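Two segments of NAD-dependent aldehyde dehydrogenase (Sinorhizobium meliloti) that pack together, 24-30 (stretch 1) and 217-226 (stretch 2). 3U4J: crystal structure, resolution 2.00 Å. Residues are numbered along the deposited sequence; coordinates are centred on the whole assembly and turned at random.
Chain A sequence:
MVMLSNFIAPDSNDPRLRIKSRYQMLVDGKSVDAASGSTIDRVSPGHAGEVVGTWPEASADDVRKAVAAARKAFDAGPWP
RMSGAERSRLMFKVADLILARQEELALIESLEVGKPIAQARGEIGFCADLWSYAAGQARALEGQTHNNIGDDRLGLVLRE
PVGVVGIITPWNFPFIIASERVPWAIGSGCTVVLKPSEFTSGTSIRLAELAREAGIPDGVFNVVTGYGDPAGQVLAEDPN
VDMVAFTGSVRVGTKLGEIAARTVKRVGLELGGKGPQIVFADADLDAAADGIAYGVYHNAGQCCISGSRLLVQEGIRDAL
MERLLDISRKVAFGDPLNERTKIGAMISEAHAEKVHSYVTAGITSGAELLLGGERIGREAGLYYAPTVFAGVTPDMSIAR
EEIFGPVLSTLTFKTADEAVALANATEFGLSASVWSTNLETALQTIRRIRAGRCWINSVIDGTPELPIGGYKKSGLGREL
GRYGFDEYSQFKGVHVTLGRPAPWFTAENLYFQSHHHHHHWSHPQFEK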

# COMPACT_ATOMS: atom_id res chain seq x y z
N GLN A 24 -23.33 -24.11 26.38
CA GLN A 24 -22.28 -23.89 27.35
C GLN A 24 -21.26 -22.86 26.86
O GLN A 24 -21.05 -22.69 25.64
CB GLN A 24 -21.58 -25.20 27.67
CG GLN A 24 -22.43 -26.18 28.53
CD GLN A 24 -21.65 -27.43 28.84
OE1 GLN A 24 -21.30 -28.21 27.94
NE2 GLN A 24 -21.32 -27.62 30.12
N MSE A 25 -20.61 -22.19 27.81
CA MSE A 25 -19.47 -21.33 27.49
C MSE A 25 -18.35 -22.17 26.91
O MSE A 25 -18.37 -23.40 27.03
CB MSE A 25 -19.01 -20.55 28.72
CG MSE A 25 -20.07 -19.58 29.22
SE MSE A 25 -19.33 -18.46 30.66
CE MSE A 25 -19.51 -19.64 32.18
N LEU A 26 -17.39 -21.54 26.26
CA LEU A 26 -16.29 -22.31 25.74
C LEU A 26 -15.00 -21.61 26.11
O LEU A 26 -14.74 -20.52 25.64
CB LEU A 26 -16.47 -22.55 24.24
CG LEU A 26 -15.46 -23.21 23.27
CD1 LEU A 26 -14.23 -23.83 23.85
CD2 LEU A 26 -16.19 -24.14 22.27
N VAL A 27 -14.21 -22.24 26.98
CA VAL A 27 -13.01 -21.65 27.53
C VAL A 27 -11.87 -22.65 27.48
O VAL A 27 -12.00 -23.77 27.98
CB VAL A 27 -13.27 -21.19 28.99
CG1 VAL A 27 -12.02 -20.66 29.63
CG2 VAL A 27 -14.38 -20.12 29.02
N ASP A 28 -10.76 -22.25 26.87
CA ASP A 28 -9.54 -23.07 26.76
C ASP A 28 -9.89 -24.40 26.11
O ASP A 28 -9.41 -25.46 26.53
CB ASP A 28 -8.89 -23.31 28.15
CG ASP A 28 -7.44 -23.69 28.05
OD1 ASP A 28 -6.82 -23.40 27.00
OD2 ASP A 28 -6.88 -24.26 29.03
N GLY A 29 -10.78 -24.34 25.13
CA GLY A 29 -11.15 -25.51 24.34
C GLY A 29 -12.19 -26.40 24.95
O GLY A 29 -12.55 -27.40 24.32
N LYS A 30 -12.68 -26.05 26.17
CA LYS A 30 -13.66 -26.88 26.92
C LYS A 30 -15.01 -26.20 27.02
O LYS A 30 -15.08 -25.01 27.32
CB LYS A 30 -13.22 -27.19 28.37
CG LYS A 30 -11.82 -27.72 28.57
CD LYS A 30 -11.67 -29.18 28.24
CE LYS A 30 -10.23 -29.64 28.57
NZ LYS A 30 -9.66 -30.43 27.43
N PRO A 217 -6.48 -23.88 17.82
CA PRO A 217 -5.91 -24.24 19.12
C PRO A 217 -6.73 -23.72 20.29
O PRO A 217 -7.32 -22.64 20.22
CB PRO A 217 -4.54 -23.55 19.09
CG PRO A 217 -4.19 -23.56 17.62
CD PRO A 217 -5.49 -23.16 17.00
N ASP A 218 -6.81 -24.54 21.32
CA ASP A 218 -7.50 -24.22 22.57
C ASP A 218 -7.12 -22.82 23.06
O ASP A 218 -5.93 -22.45 23.04
CB ASP A 218 -7.08 -25.26 23.62
CG ASP A 218 -7.76 -26.62 23.42
OD1 ASP A 218 -8.58 -26.76 22.48
OD2 ASP A 218 -7.50 -27.55 24.22
N GLY A 219 -8.11 -22.03 23.47
CA GLY A 219 -7.84 -20.72 24.09
C GLY A 219 -7.72 -19.57 23.10
O GLY A 219 -7.70 -18.41 23.49
N VAL A 220 -7.63 -19.89 21.80
CA VAL A 220 -7.59 -18.82 20.77
C VAL A 220 -8.93 -18.11 20.68
O VAL A 220 -8.99 -16.89 20.55
CB VAL A 220 -7.20 -19.35 19.39
CG1 VAL A 220 -7.29 -18.21 18.33
CG2 VAL A 220 -5.79 -19.91 19.40
N PHE A 221 -10.01 -18.87 20.76
CA PHE A 221 -11.36 -18.32 20.57
C PHE A 221 -12.22 -18.87 21.70
O PHE A 221 -12.61 -20.05 21.70
CB PHE A 221 -11.86 -18.73 19.15
CG PHE A 221 -13.24 -18.19 18.76
CD1 PHE A 221 -14.01 -17.39 19.60
CD2 PHE A 221 -13.77 -18.54 17.50
CE1 PHE A 221 -15.28 -16.94 19.20
CE2 PHE A 221 -15.02 -18.08 17.09
CZ PHE A 221 -15.79 -17.29 17.94
N ASN A 222 -12.50 -18.02 22.68
CA ASN A 222 -13.27 -18.39 23.87
C ASN A 222 -14.56 -17.59 23.84
O ASN A 222 -14.58 -16.48 23.29
CB ASN A 222 -12.50 -17.96 25.14
CG ASN A 222 -11.11 -18.52 25.18
OD1 ASN A 222 -10.91 -19.67 25.54
ND2 ASN A 222 -10.12 -17.70 24.81
N VAL A 223 -15.63 -18.12 24.44
CA VAL A 223 -16.88 -17.38 24.50
C VAL A 223 -17.45 -17.46 25.92
O VAL A 223 -17.51 -18.55 26.48
CB VAL A 223 -17.94 -17.93 23.52
CG1 VAL A 223 -19.24 -17.10 23.55
CG2 VAL A 223 -17.42 -17.84 22.12
N VAL A 224 -17.90 -16.32 26.43
CA VAL A 224 -18.54 -16.23 27.74
C VAL A 224 -19.90 -15.57 27.54
O VAL A 224 -20.09 -14.78 26.61
CB VAL A 224 -17.66 -15.47 28.77
CG1 VAL A 224 -16.40 -16.25 29.08
CG2 VAL A 224 -17.30 -14.06 28.28
N THR A 225 -20.85 -15.92 28.41
CA THR A 225 -22.21 -15.43 28.30
C THR A 225 -22.66 -14.89 29.66
O THR A 225 -22.14 -15.28 30.73
CB THR A 225 -23.18 -16.52 27.81
OG1 THR A 225 -23.15 -17.65 28.70
CG2 THR A 225 -22.78 -17.00 26.38
N GLY A 226 -23.64 -14.00 29.64
CA GLY A 226 -24.06 -13.37 30.87
C GLY A 226 -24.69 -12.02 30.62
O GLY A 226 -24.95 -11.63 29.45
O HOH W 1 -10.99 -22.14 23.27

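Residues 25-27 and 221-223 form two short strands that run roughly antiparallel, their N-to-C directions 144° apart and their axes approaching to 4.7 Å. A single antiparallel bridge joins them at Leu26 and Val223, where both backbone hydrogen bonds of the pair are made: Leu26 N donates to Val223 O (3.0 Å) and Val223 N donates to Leu26 O (2.8 Å). The same carbonyl, Leu26 O, also receives a CA-H...O contact from Asn222 CA at 3.1 Å.

Next to this pair each stretch has a turn, after the strand in the first and before it in the second. Val27 to Lys30 form a type I' turn, closed by hydrogen bonds from Val27 N to Lys30 O (2.9 Å) and from Lys30 N to Val27 O (3.0 Å), while Pro217 to Val220 form a type II turn with Val220 N bonded to Pro217 O (3.2 Å). The two turns lie against each other, bringing Asp28 CA within 3.7 Å of Gly219 N.

Asn222 ties the turns to the strands. Its CA-to-CB bond points sideways, but with chi1 in the m well the end of the side chain comes nearer to the first stretch, and OD1 accepts a nearly straight hydrogen bond from Asp28 N (2.9 Å, 172°). The other end of the amide, ND2, donates to Gly219 O (2.8 Å) within its own stretch. An amide suits this place because it offers an acceptor to one turn and a donor to the other. Water 1 completes the junction, accepting from Gly29 N and Gly219 N, both at 2.9 Å, and donating to Phe221 O at 3.1 Å.

Glycine fits both turns. Gly29 has a positive phi, and a CB there would lie 2.1 Å from Asp218 OD1, a clash; without one, Gly29 CA sits 3.4 Å from that oxygen. At the backbone angles of Gly219, a CB would be jammed against the carbonyl oxygen of Asp218.

At the other end of the contact the packing is largely apolar. The selenomethionine Met25, buried and extended through chi2 (t), loses 71 Å² to the second stretch, the largest share of any residue. Its SE lies 3.9 Å from Val224 CB, and its CG lies 3.7 Å from Thr225 OG1, a hydroxyl hydrogen-bonded elsewhere in the structure. Val27 adds a looser apolar contact, CG2 to Val224 CG1 at 4.4 Å. The long side chain of Met25 thus lies against both residues, with CG near the Thr225 hydroxyl and SE against Val224, its SE 3.8 Å from Val224 CA. In all, the contact buries 471 Å², summed over both stretches.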